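Local coordinates for mandelate racemase/muconate lactonizing protein (Paenibacillus sp., PDB 3V5C) that probably dehydrates galacturonate as a magnesium-dependent member of the enolase superfamily, at residues E18-L22 / V374-I378; V45-R49 / G59-M64; L100-Q105 / T362-G366; L126-C130 / G355-V359; G344-Y350 / F365-D370. The protein carries 1 engineered substitution. All coordinates share one frame; numbering follows the deposited sequence.

Contact 1 (E18-L22 / V374-I378)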
# COMPACT_ATOMS: atom_id res chain seq x y z
N GLU A 18 -2.49 24.33 -0.51
CA GLU A 18 -2.11 24.42 0.89
C GLU A 18 -1.58 23.07 1.33
O GLU A 18 -1.98 22.03 0.80
CB GLU A 18 -3.32 24.79 1.73
CG GLU A 18 -3.94 26.11 1.33
CD GLU A 18 -5.32 26.29 1.92
OE1 GLU A 18 -6.31 25.83 1.30
OE2 GLU A 18 -5.41 26.89 3.01
N PHE A 19 -0.67 23.10 2.30
CA PHE A 19 0.03 21.89 2.73
C PHE A 19 0.09 21.82 4.24
O PHE A 19 0.35 22.81 4.91
CB PHE A 19 1.46 21.92 2.17
CG PHE A 19 2.29 20.73 2.58
CD1 PHE A 19 3.07 20.78 3.73
CD2 PHE A 19 2.27 19.57 1.83
CE1 PHE A 19 3.83 19.67 4.11
CE2 PHE A 19 3.03 18.47 2.21
CZ PHE A 19 3.80 18.52 3.34
N ALA A 20 -0.08 20.61 4.76
CA ALA A 20 0.02 20.39 6.20
C ALA A 20 0.38 18.95 6.49
O ALA A 20 0.10 18.06 5.68
CB ALA A 20 -1.28 20.74 6.89
N LYS A 21 0.97 18.71 7.65
CA LYS A 21 1.29 17.36 8.09
C LYS A 21 0.31 16.98 9.19
O LYS A 21 0.21 17.68 10.19
CB LYS A 21 2.74 17.29 8.60
CG LYS A 21 3.13 15.97 9.26
CD LYS A 21 4.53 16.04 9.87
CE LYS A 21 5.59 16.41 8.83
NZ LYS A 21 5.82 15.30 7.85
N LEU A 22 -0.45 15.90 8.95
CA LEU A 22 -1.40 15.36 9.92
C LEU A 22 -0.73 14.24 10.73
O LEU A 22 0.17 13.57 10.23
CB LEU A 22 -2.63 14.79 9.20
CG LEU A 22 -3.78 15.76 8.88
CD1 LEU A 22 -3.29 17.02 8.23
CD2 LEU A 22 -4.83 15.05 8.02
N VAL A 374 -7.18 21.19 9.59
CA VAL A 374 -6.17 21.29 8.56
C VAL A 374 -5.72 22.74 8.40
O VAL A 374 -4.53 23.01 8.26
CB VAL A 374 -6.68 20.71 7.25
CG1 VAL A 374 -5.68 20.95 6.15
CG2 VAL A 374 -6.94 19.22 7.44
N THR A 375 -6.67 23.67 8.43
CA THR A 375 -6.32 25.09 8.34
C THR A 375 -5.36 25.50 9.46
O THR A 375 -4.36 26.18 9.22
CB THR A 375 -7.56 25.97 8.33
OG1 THR A 375 -8.26 25.76 7.10
CG2 THR A 375 -7.18 27.43 8.42
N TYR A 376 -5.65 25.07 10.68
CA TYR A 376 -4.76 25.34 11.80
C TYR A 376 -3.35 24.80 11.56
O TYR A 376 -2.37 25.49 11.82
CB TYR A 376 -5.34 24.74 13.09
CG TYR A 376 -4.37 24.80 14.26
CD1 TYR A 376 -4.15 25.98 14.94
CD2 TYR A 376 -3.66 23.67 14.65
CE1 TYR A 376 -3.27 26.05 16.01
CE2 TYR A 376 -2.78 23.72 15.72
CZ TYR A 376 -2.59 24.91 16.40
OH TYR A 376 -1.71 24.98 17.46
N LEU A 377 -3.26 23.56 11.09
CA LEU A 377 -1.97 22.93 10.83
C LEU A 377 -1.21 23.60 9.68
O LEU A 377 0.02 23.72 9.73
CB LEU A 377 -2.17 21.45 10.53
CG LEU A 377 -2.63 20.66 11.77
CD1 LEU A 377 -2.92 19.20 11.44
CD2 LEU A 377 -1.61 20.77 12.90
N ILE A 378 -1.93 24.02 8.65
CA ILE A 378 -1.32 24.74 7.53
C ILE A 378 -0.67 26.01 8.07
O ILE A 378 0.49 26.33 7.78
CB ILE A 378 -2.39 25.14 6.48
CG1 ILE A 378 -2.90 23.90 5.74
CG2 ILE A 378 -1.82 26.14 5.48
CD1 ILE A 378 -4.24 24.12 4.99
O HOH W 1 1.61 21.23 9.11

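Contact 2 (V45-R49 / G59-M64)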
# COMPACT_ATOMS: atom_id res chain seq x y z
N VAL A 45 0.80 11.80 8.06
CA VAL A 45 0.43 11.87 6.65
C VAL A 45 0.59 13.31 6.17
O VAL A 45 -0.06 14.24 6.67
CB VAL A 45 -1.03 11.44 6.40
CG1 VAL A 45 -1.38 11.58 4.91
CG2 VAL A 45 -1.27 10.00 6.88
N ASP A 46 1.46 13.51 5.18
CA ASP A 46 1.55 14.83 4.55
C ASP A 46 0.39 15.00 3.56
O ASP A 46 0.14 14.14 2.69
CB ASP A 46 2.89 14.99 3.82
CG ASP A 46 4.07 15.15 4.77
OD1 ASP A 46 3.86 15.23 6.01
OD2 ASP A 46 5.21 15.21 4.25
N ILE A 47 -0.34 16.10 3.70
CA ILE A 47 -1.56 16.31 2.93
C ILE A 47 -1.50 17.66 2.23
O ILE A 47 -0.96 18.62 2.78
CB ILE A 47 -2.78 16.27 3.88
CG1 ILE A 47 -3.02 14.84 4.38
CG2 ILE A 47 -4.03 16.86 3.22
CD1 ILE A 47 -3.51 13.90 3.32
N ALA A 48 -2.04 17.73 1.02
CA ALA A 48 -2.30 19.01 0.39
C ALA A 48 -3.79 19.17 0.16
O ALA A 48 -4.51 18.21 -0.09
CB ALA A 48 -1.54 19.14 -0.93
N ARG A 49 -4.23 20.42 0.22
CA ARG A 49 -5.58 20.80 -0.11
C ARG A 49 -5.48 21.71 -1.34
O ARG A 49 -4.79 22.74 -1.29
CB ARG A 49 -6.20 21.56 1.07
CG ARG A 49 -7.59 22.12 0.85
CD ARG A 49 -8.23 22.51 2.19
NE ARG A 49 -7.68 23.73 2.78
CZ ARG A 49 -7.84 24.10 4.05
NH1 ARG A 49 -7.33 25.25 4.48
NH2 ARG A 49 -8.51 23.33 4.90
N GLY A 59 -5.60 15.42 -0.51
CA GLY A 59 -4.92 14.14 -0.65
C GLY A 59 -3.47 14.14 -0.23
O GLY A 59 -2.90 15.18 0.08
N SER A 60 -2.88 12.95 -0.21
CA SER A 60 -1.43 12.80 -0.01
C SER A 60 -0.67 13.73 -0.95
O SER A 60 -1.07 13.94 -2.09
CB SER A 60 -1.03 11.35 -0.29
OG SER A 60 0.38 11.21 -0.41
N SER A 61 0.41 14.31 -0.45
CA SER A 61 1.29 15.12 -1.30
C SER A 61 2.71 14.95 -0.80
O SER A 61 2.96 15.13 0.40
CB SER A 61 0.88 16.59 -1.24
OG SER A 61 1.83 17.40 -1.95
N ILE A 62 3.64 14.58 -1.69
CA ILE A 62 5.05 14.53 -1.33
C ILE A 62 5.88 15.30 -2.35
O ILE A 62 5.43 15.54 -3.47
CB ILE A 62 5.56 13.08 -1.17
CG1 ILE A 62 5.54 12.34 -2.51
CG2 ILE A 62 4.74 12.34 -0.09
CD1 ILE A 62 6.35 11.02 -2.51
N HIS A 63 7.08 15.69 -1.93
CA HIS A 63 8.03 16.37 -2.81
C HIS A 63 7.49 17.70 -3.33
O HIS A 63 7.78 18.09 -4.46
CB HIS A 63 8.38 15.48 -4.00
CG HIS A 63 9.14 14.25 -3.64
ND1 HIS A 63 9.26 13.80 -2.34
CD2 HIS A 63 9.83 13.37 -4.40
CE1 HIS A 63 9.98 12.70 -2.32
NE2 HIS A 63 10.35 12.42 -3.56
N MET A 64 6.67 18.39 -2.53
CA MET A 64 6.16 19.69 -2.94
C MET A 64 6.63 20.77 -2.00
O MET A 64 6.43 20.67 -0.79
CB MET A 64 4.63 19.70 -2.97
CG MET A 64 4.04 21.02 -3.45
SD MET A 64 2.31 20.91 -3.90
CE MET A 64 1.53 20.53 -2.33
O HOH W 2 1.42 11.81 2.05
O HOH W 3 5.53 15.84 1.81

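Contact 3 (L100-Q105 / T362-G366)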
# COMPACT_ATOMS: atom_id res chain seq x y z
N LEU A 100 -7.27 14.15 -8.00
CA LEU A 100 -8.26 13.10 -8.18
C LEU A 100 -9.43 13.28 -7.20
O LEU A 100 -10.58 13.04 -7.56
CB LEU A 100 -7.60 11.72 -8.03
CG LEU A 100 -6.74 11.30 -9.22
CD1 LEU A 100 -5.89 10.10 -8.84
CD2 LEU A 100 -7.60 10.96 -10.42
N ASP A 101 -9.14 13.67 -5.97
CA ASP A 101 -10.20 13.90 -5.00
C ASP A 101 -11.08 15.04 -5.50
O ASP A 101 -12.30 14.97 -5.42
CB ASP A 101 -9.63 14.27 -3.64
CG ASP A 101 -10.70 14.33 -2.56
OD1 ASP A 101 -11.50 13.39 -2.48
OD2 ASP A 101 -10.74 15.31 -1.81
N TRP A 102 -10.44 16.08 -6.03
CA TRP A 102 -11.15 17.26 -6.52
C TRP A 102 -12.11 16.84 -7.63
O TRP A 102 -13.29 17.22 -7.59
CB TRP A 102 -10.19 18.34 -7.03
CG TRP A 102 -10.92 19.59 -7.41
CD1 TRP A 102 -11.14 20.68 -6.63
CD2 TRP A 102 -11.55 19.87 -8.67
NE1 TRP A 102 -11.88 21.63 -7.32
CE2 TRP A 102 -12.14 21.14 -8.58
CE3 TRP A 102 -11.67 19.16 -9.88
CZ2 TRP A 102 -12.82 21.74 -9.65
CZ3 TRP A 102 -12.36 19.74 -10.94
CH2 TRP A 102 -12.93 21.01 -10.81
N LEU A 103 -11.62 16.07 -8.60
CA LEU A 103 -12.45 15.62 -9.72
C LEU A 103 -13.64 14.82 -9.20
O LEU A 103 -14.77 14.99 -9.68
CB LEU A 103 -11.63 14.80 -10.74
CG LEU A 103 -10.65 15.55 -11.65
CD1 LEU A 103 -9.74 14.56 -12.38
CD2 LEU A 103 -11.40 16.44 -12.65
N GLY A 104 -13.40 13.97 -8.21
CA GLY A 104 -14.47 13.23 -7.57
C GLY A 104 -15.49 14.15 -6.91
O GLY A 104 -16.70 13.95 -7.07
N GLN A 105 -15.03 15.17 -6.19
CA GLN A 105 -15.96 16.12 -5.56
C GLN A 105 -16.80 16.85 -6.61
O GLN A 105 -18.02 16.97 -6.46
CB GLN A 105 -15.23 17.13 -4.67
CG GLN A 105 -14.33 16.51 -3.58
CD GLN A 105 -15.07 15.59 -2.63
OE1 GLN A 105 -16.22 15.83 -2.24
NE2 GLN A 105 -14.40 14.51 -2.25
N THR A 362 -18.88 7.27 -2.01
CA THR A 362 -18.92 8.71 -1.83
C THR A 362 -17.88 9.44 -2.70
O THR A 362 -16.96 8.82 -3.23
CB THR A 362 -18.72 9.05 -0.36
OG1 THR A 362 -17.61 8.29 0.12
CG2 THR A 362 -19.96 8.63 0.45
N PRO A 363 -18.05 10.75 -2.88
CA PRO A 363 -17.21 11.44 -3.87
C PRO A 363 -15.72 11.41 -3.55
O PRO A 363 -15.31 11.40 -2.37
CB PRO A 363 -17.73 12.88 -3.83
CG PRO A 363 -19.15 12.76 -3.29
CD PRO A 363 -19.07 11.64 -2.30
N GLY A 364 -14.92 11.43 -4.60
CA GLY A 364 -13.47 11.45 -4.48
C GLY A 364 -12.97 10.19 -3.81
O GLY A 364 -13.37 9.06 -4.16
N PHE A 365 -12.09 10.35 -2.83
CA PHE A 365 -11.59 9.18 -2.11
C PHE A 365 -12.43 8.83 -0.89
O PHE A 365 -12.07 7.94 -0.13
CB PHE A 365 -10.10 9.33 -1.73
CG PHE A 365 -9.16 9.25 -2.92
CD1 PHE A 365 -8.80 8.02 -3.47
CD2 PHE A 365 -8.67 10.41 -3.49
CE1 PHE A 365 -7.93 7.94 -4.56
CE2 PHE A 365 -7.80 10.35 -4.57
CZ PHE A 365 -7.44 9.11 -5.12
N GLY A 366 -13.56 9.50 -0.71
CA GLY A 366 -14.47 9.12 0.36
C GLY A 366 -13.96 9.41 1.76
O GLY A 366 -14.52 8.94 2.75

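Contact 4 (L126-C130 / G355-V359)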
# COMPACT_ATOMS: atom_id res chain seq x y z
N LEU A 126 -17.81 -1.45 -4.34
CA LEU A 126 -16.41 -1.85 -4.46
C LEU A 126 -15.94 -2.48 -3.16
O LEU A 126 -15.82 -1.81 -2.14
CB LEU A 126 -15.52 -0.66 -4.82
CG LEU A 126 -14.07 -1.08 -5.10
CD1 LEU A 126 -14.02 -2.19 -6.14
CD2 LEU A 126 -13.24 0.11 -5.52
N VAL A 127 -15.66 -3.77 -3.23
CA VAL A 127 -15.19 -4.53 -2.07
C VAL A 127 -13.87 -5.17 -2.50
O VAL A 127 -13.82 -5.87 -3.51
CB VAL A 127 -16.22 -5.63 -1.67
CG1 VAL A 127 -15.74 -6.42 -0.46
CG2 VAL A 127 -17.59 -4.99 -1.37
N VAL A 128 -12.81 -4.93 -1.73
CA VAL A 128 -11.46 -5.26 -2.17
C VAL A 128 -10.76 -6.12 -1.11
O VAL A 128 -10.80 -5.79 0.06
CB VAL A 128 -10.63 -3.96 -2.39
CG1 VAL A 128 -9.31 -4.23 -3.06
CG2 VAL A 128 -11.42 -2.95 -3.22
N PRO A 129 -10.12 -7.22 -1.52
CA PRO A 129 -9.39 -8.00 -0.52
C PRO A 129 -8.33 -7.16 0.20
O PRO A 129 -7.70 -6.31 -0.41
CB PRO A 129 -8.70 -9.09 -1.36
CG PRO A 129 -9.57 -9.21 -2.58
CD PRO A 129 -10.03 -7.81 -2.87
N CYS A 130 -8.14 -7.40 1.49
CA CYS A 130 -7.04 -6.76 2.20
C CYS A 130 -6.34 -7.78 3.07
O CYS A 130 -6.85 -8.89 3.29
CB CYS A 130 -7.53 -5.62 3.08
SG CYS A 130 -8.76 -6.06 4.36
N GLY A 355 -12.06 -10.09 5.67
CA GLY A 355 -10.83 -10.05 4.89
C GLY A 355 -10.93 -9.15 3.66
O GLY A 355 -10.16 -9.32 2.72
N GLU A 356 -11.88 -8.22 3.69
CA GLU A 356 -12.07 -7.27 2.60
C GLU A 356 -12.32 -5.87 3.14
O GLU A 356 -12.98 -5.69 4.19
CB GLU A 356 -13.25 -7.68 1.72
CG GLU A 356 -13.16 -9.10 1.14
CD GLU A 356 -14.40 -9.50 0.34
OE1 GLU A 356 -15.52 -9.39 0.88
OE2 GLU A 356 -14.25 -9.92 -0.82
N ILE A 357 -11.82 -4.87 2.41
CA ILE A 357 -12.13 -3.49 2.70
C ILE A 357 -13.28 -3.03 1.80
O ILE A 357 -13.24 -3.22 0.58
CB ILE A 357 -10.87 -2.57 2.59
CG1 ILE A 357 -11.19 -1.14 2.96
CG2 ILE A 357 -10.24 -2.63 1.18
CD1 ILE A 357 -9.94 -0.33 3.39
N HIS A 358 -14.32 -2.47 2.42
CA HIS A 358 -15.46 -1.95 1.69
C HIS A 358 -15.24 -0.47 1.43
O HIS A 358 -15.22 0.33 2.35
CB HIS A 358 -16.75 -2.20 2.48
CG HIS A 358 -17.11 -3.65 2.57
ND1 HIS A 358 -18.27 -4.16 2.01
CD2 HIS A 358 -16.46 -4.70 3.11
CE1 HIS A 358 -18.32 -5.46 2.22
NE2 HIS A 358 -17.22 -5.82 2.87
N VAL A 359 -15.02 -0.13 0.17
CA VAL A 359 -14.76 1.25 -0.22
C VAL A 359 -16.11 1.95 -0.45
O VAL A 359 -16.94 1.44 -1.19
CB VAL A 359 -13.93 1.29 -1.52
CG1 VAL A 359 -13.60 2.74 -1.90
CG2 VAL A 359 -12.63 0.50 -1.35
O HOH W 4 -18.59 1.20 -3.39
O HOH W 5 -13.70 -8.85 -3.24

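Contact 5 (G344-Y350 / F365-D370)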
# COMPACT_ATOMS: atom_id res chain seq x y z
N GLY A 344 -8.11 14.40 12.23
CA GLY A 344 -8.58 15.23 11.13
C GLY A 344 -8.87 14.50 9.83
O GLY A 344 -9.24 15.12 8.84
N MET A 345 -8.66 13.19 9.82
CA MET A 345 -8.85 12.41 8.60
C MET A 345 -9.88 11.31 8.83
O MET A 345 -9.54 10.21 9.27
CB MET A 345 -7.50 11.84 8.12
CG MET A 345 -7.57 11.15 6.73
SD MET A 345 -5.94 10.65 6.13
CE MET A 345 -5.91 8.93 6.58
N ASP A 346 -11.14 11.63 8.56
CA ASP A 346 -12.25 10.71 8.85
C ASP A 346 -12.40 9.66 7.75
O ASP A 346 -12.85 9.97 6.64
CB ASP A 346 -13.54 11.53 9.01
CG ASP A 346 -14.76 10.69 9.33
OD1 ASP A 346 -14.70 9.45 9.32
OD2 ASP A 346 -15.83 11.30 9.58
N VAL A 347 -12.03 8.43 8.09
CA VAL A 347 -12.09 7.31 7.15
C VAL A 347 -13.23 6.36 7.49
O VAL A 347 -13.28 5.23 7.00
CB VAL A 347 -10.75 6.55 7.12
CG1 VAL A 347 -9.62 7.47 6.70
CG2 VAL A 347 -10.45 5.94 8.50
N SER A 348 -14.19 6.83 8.29
CA SER A 348 -15.27 5.96 8.78
C SER A 348 -16.21 5.45 7.67
O SER A 348 -17.00 4.52 7.90
CB SER A 348 -16.07 6.69 9.86
OG SER A 348 -16.80 7.76 9.30
N GLY A 349 -16.13 6.05 6.49
CA GLY A 349 -16.89 5.53 5.36
C GLY A 349 -16.40 4.16 4.91
O GLY A 349 -17.12 3.42 4.24
N TYR A 350 -15.17 3.81 5.26
CA TYR A 350 -14.60 2.51 4.95
C TYR A 350 -14.83 1.54 6.11
O TYR A 350 -14.81 1.94 7.27
CB TYR A 350 -13.09 2.61 4.74
CG TYR A 350 -12.66 3.36 3.49
CD1 TYR A 350 -12.70 4.75 3.43
CD2 TYR A 350 -12.17 2.67 2.39
CE1 TYR A 350 -12.29 5.44 2.29
CE2 TYR A 350 -11.77 3.34 1.25
CZ TYR A 350 -11.83 4.73 1.20
OH TYR A 350 -11.41 5.38 0.05
N PHE A 365 -12.09 10.35 -2.83
CA PHE A 365 -11.59 9.18 -2.11
C PHE A 365 -12.43 8.83 -0.89
O PHE A 365 -12.07 7.94 -0.13
CB PHE A 365 -10.10 9.33 -1.73
CG PHE A 365 -9.16 9.25 -2.92
CD1 PHE A 365 -8.80 8.02 -3.47
CD2 PHE A 365 -8.67 10.41 -3.49
CE1 PHE A 365 -7.93 7.94 -4.56
CE2 PHE A 365 -7.80 10.35 -4.57
CZ PHE A 365 -7.44 9.11 -5.12
N GLY A 366 -13.56 9.50 -0.71
CA GLY A 366 -14.47 9.12 0.36
C GLY A 366 -13.96 9.41 1.76
O GLY A 366 -14.52 8.94 2.75
N ILE A 367 -12.88 10.18 1.85
CA ILE A 367 -12.31 10.58 3.13
C ILE A 367 -12.72 12.01 3.45
O ILE A 367 -12.59 12.90 2.61
CB ILE A 367 -10.78 10.51 3.07
CG1 ILE A 367 -10.34 9.08 2.77
CG2 ILE A 367 -10.16 11.05 4.36
CD1 ILE A 367 -8.83 8.94 2.52
N VAL A 368 -13.24 12.24 4.66
CA VAL A 368 -13.68 13.58 5.00
C VAL A 368 -12.66 14.24 5.93
O VAL A 368 -12.45 13.79 7.06
CB VAL A 368 -15.09 13.57 5.67
CG1 VAL A 368 -15.53 15.01 6.01
CG2 VAL A 368 -16.07 12.91 4.73
N PHE A 369 -12.00 15.28 5.43
CA PHE A 369 -11.02 16.00 6.24
C PHE A 369 -11.67 17.10 7.07
O PHE A 369 -12.67 17.70 6.67
CB PHE A 369 -9.89 16.56 5.37
CG PHE A 369 -8.99 15.49 4.82
CD1 PHE A 369 -7.78 15.18 5.43
CD2 PHE A 369 -9.37 14.76 3.70
CE1 PHE A 369 -6.96 14.17 4.93
CE2 PHE A 369 -8.54 13.75 3.18
CZ PHE A 369 -7.34 13.45 3.81
N ASP A 370 -11.10 17.32 8.25
CA ASP A 370 -11.55 18.37 9.16
C ASP A 370 -10.95 19.66 8.63
O ASP A 370 -9.78 19.93 8.83
CB ASP A 370 -11.05 18.06 10.57
CG ASP A 370 -11.51 19.08 11.60
OD1 ASP A 370 -11.76 20.24 11.20
OD2 ASP A 370 -11.61 18.72 12.79
O HOH W 6 -14.85 8.43 5.46

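Contact 1 (E18-L22 / V374-I378)
Ala20 and Ile378 mark the closest backbone approach of an apolar strand-on-helix packing, in which helix 371-380, near the C-terminus, lies across strand 14-30 of the N-terminal antiparallel sheet. The axes of the two segments pass 7.2 Å apart at 100°, so the helix spans the strand almost squarely, and a small residue suits the place where they cross. Ala20 serves there: its CB lies 3.7 Å from Ile378 CG1 and 3.8 Å from Leu377 CB. One branch of Ile378 does most of the touching: CG1, beside its own backbone N (chi1 -70°), sits 3.5 Å from Phe19 O, and its terminal CD1 goes on to Glu18 CB, also at 3.5 Å, crossing that side chain at about a right angle. Beyond this apolar stem the Glu18 carboxylate pairs with Arg49. At the other end, Leu22 CD1 meets Leu377 CD1 branch against branch at 3.9 Å. The one polar link is a water that accepts from Lys21 N and donates to Leu377 O, both at 3.0 Å. Strand 42-52 lies beside strand 14-30, and its Arg49 packs on Val374 and Ile378 and bonds to Thr375, tying the helix to a second strand.

Contact 2 (V45-R49 / G59-M64)
Asp46 and Ser61 are joined through backbone and water. Asp46 O accepts from Ser61 N at 3.2 Å, with the donor 45° above the carbonyl plane, and also from a water, 2.7 Å away, that bonds Ser60 OG. A second water donates both to Asp46 OD2 and to Ser61 O, while OD1 pairs with Lys21 of the adjoining strand; an aspartate can thus serve two neighbours at once. Ile47 points its CB away, yet two successive bends (chi1 -71°, chi2 -69°) bring CD1 back to 3.5 Å from Gly59 O, so the end of the chain lies against the Gly59 carbonyl. Ala48 forms the hydrogen-bonded pair with Gly59: its N donates to Gly59 O at 2.9 Å and its O accepts from Gly59 N at 3.0 Å. A small CB suits this place, since it rests against both Ser61 CB, 3.5 Å away, and the terminal CE of Met64, 3.6 Å away. Ser61 OG turns instead to Gln94 O on helix 92-107. Ser60, at the end of its strand, touches Ile287 and Asn315 in loops of the barrel half. This is an antiparallel beta hairpin of strands 42-52 and 55-60, part of the capping domain of the enolase fold.

Contact 3 (L100-Q105 / T362-G366)
Pro363 touches helix 92-107 with CB, 3.6 Å from Gly104 O, and the Gln105 side chain crosses its ring at about a right angle. Its carbonyl O receives a weak, bent bond from Gln105 NE2 at 3.2 Å and also accepts from Gly366 N, which closes a type II' beta turn. Gly364 holds the second place of that turn, where the positive phi of 63° suits glycine. It also brings the loop as near the helix as two backbones can comfortably come: Gly364 CA is 3.7 Å from Gly104 CA, a glycine-on-glycine crossing with no side chain between. In the enolase fold this is a meeting of the two domains, a helix of the N-terminal cap against a loop that follows the barrel. Phe365 then offers its N-H to Asp101 OD1 at 3.1 Å, a nearly straight bond (164°) on the anti side of the carboxylate. The same oxygen takes Gln105 NE2 at 3.1 Å from above the carboxylate plane, so two donors fix its rotation, while OD2 accepts from Tyr58 N. Asp101 can reach out this way because its CG stands anti to the backbone N (chi1 -172°). The Phe365 ring leans obliquely on the helix, CE2 lying 3.7 Å from Leu100 CB, and also packs against Val111 and edge-to-face with His324.

Contact 4 (L126-C130 / G355-V359)
Val128 O is gripped by Ile357 N at 2.7 Å, a bond in the carbonyl plane, and approached by Glu356 CA-H, its CA 3.2 Å away. Val128 N returns a bond of 2.9 Å to Ile357 O, so Val128 and Ile357 form a hydrogen-bonded pair of two antiparallel strands. Further along, Cys130 N donates to Gly355 O at 3.0 Å, from 42° above the carbonyl plane. Gly355, with its positive phi, suits the tight bend that precedes strand 356-359. Between these bonds stands Pro129, whose missing N-H costs this strand pair no bond at a non-hydrogen-bonded position opposite Glu356; its backbone bonds outward to Val335 of strand 335-337. At the other end Val359 N donates to Leu126 O, and a water accepts from Leu126 N and donates to Val359 O.

The faces differ in kind. On one, Val127 and His358 lie side by side, pointing the same way, and Val127 CG1 forms a CH-pi contact 3.9 Å from the His358 ring centroid, 17° off the normal. The same methyl also touches Glu356 OE1 at 3.3 Å. A water joins Glu356 OE2 to Val127 O. On the other face, Val128 CB meets Ile357 CG2 at 3.8 Å, and Val128 CG2 meets Val359 CG2 at 4.1 Å.

Strand 126-135 also pairs in parallel with strands 167-170 and 335-337 of the barrel, so strand 356-359 is an antiparallel addition to it. Its chemistry is therefore two-sided: branched aliphatics seal the face turned to helix 317-325, while a partly exposed valine, glutamate and histidine can share the other with water.

Contact 5 (G344-Y350 / F365-D370)
Tyr350 OH reaches Phe365 O in a short bond of 2.6 Å; the acceptor lies at the ring edge, in its plane, and the donor is tilted 29° from the carbonyl plane. His324 NE2 bonds weakly to the same OH. One water donates to Asp346 O and to Gly366 O and accepts from Gly349 N, pinning the bend to the loop. Asp346 and Val368 form a hydrogen-bonded pair: Asp346 N donates to Val368 O at 2.9 Å and Val368 N to Asp346 O at 3.0 Å. The Asp346 carboxylate, with CG anti to its N (chi1 -179°), turns back on its own chain, where OD1 accepts from Ser348 N in an Asx turn and from Ser348 OG on its syn lone pair. On the buried face, Met345 CG lies 3.5 Å from Ile367 CG2, and Met345 SD makes an oblique Met-aromatic contact 4.8 Å from the Phe369 ring centroid; a flexible thioether suits such packing. Asp370 N bonds to Gly344 O, and Asp370 N-caps helix 371-380 by bonding Leu373 N. This is a short two-stranded antiparallel ribbon whose strands run between capping domain and barrel of the enolase fold, one leading out and the other back.

Overall arrangement
Contacts 1, 2 and 3 are largely buried, whereas contacts 4 and 5 each have an exposed or partly exposed side. Contacts 1 and 2 build on the same N-terminal sheet, through neighbouring strands 14-30 and 42-52, but contact 1 is side-chain packing and contact 2 mainly backbone pairing. Contact 4 is pairing too, at the barrel. Contacts 3 and 5 share Phe365 and Gly366, so one loop is held by a helix carboxylate in the first and a tyrosine hydroxyl in the second. Contact 5 links the groups: Phe369 packs on Leu22 of contact 1 and Ile47 of contact 2, while Tyr350 touches Ile357 and Val359 of contact 4.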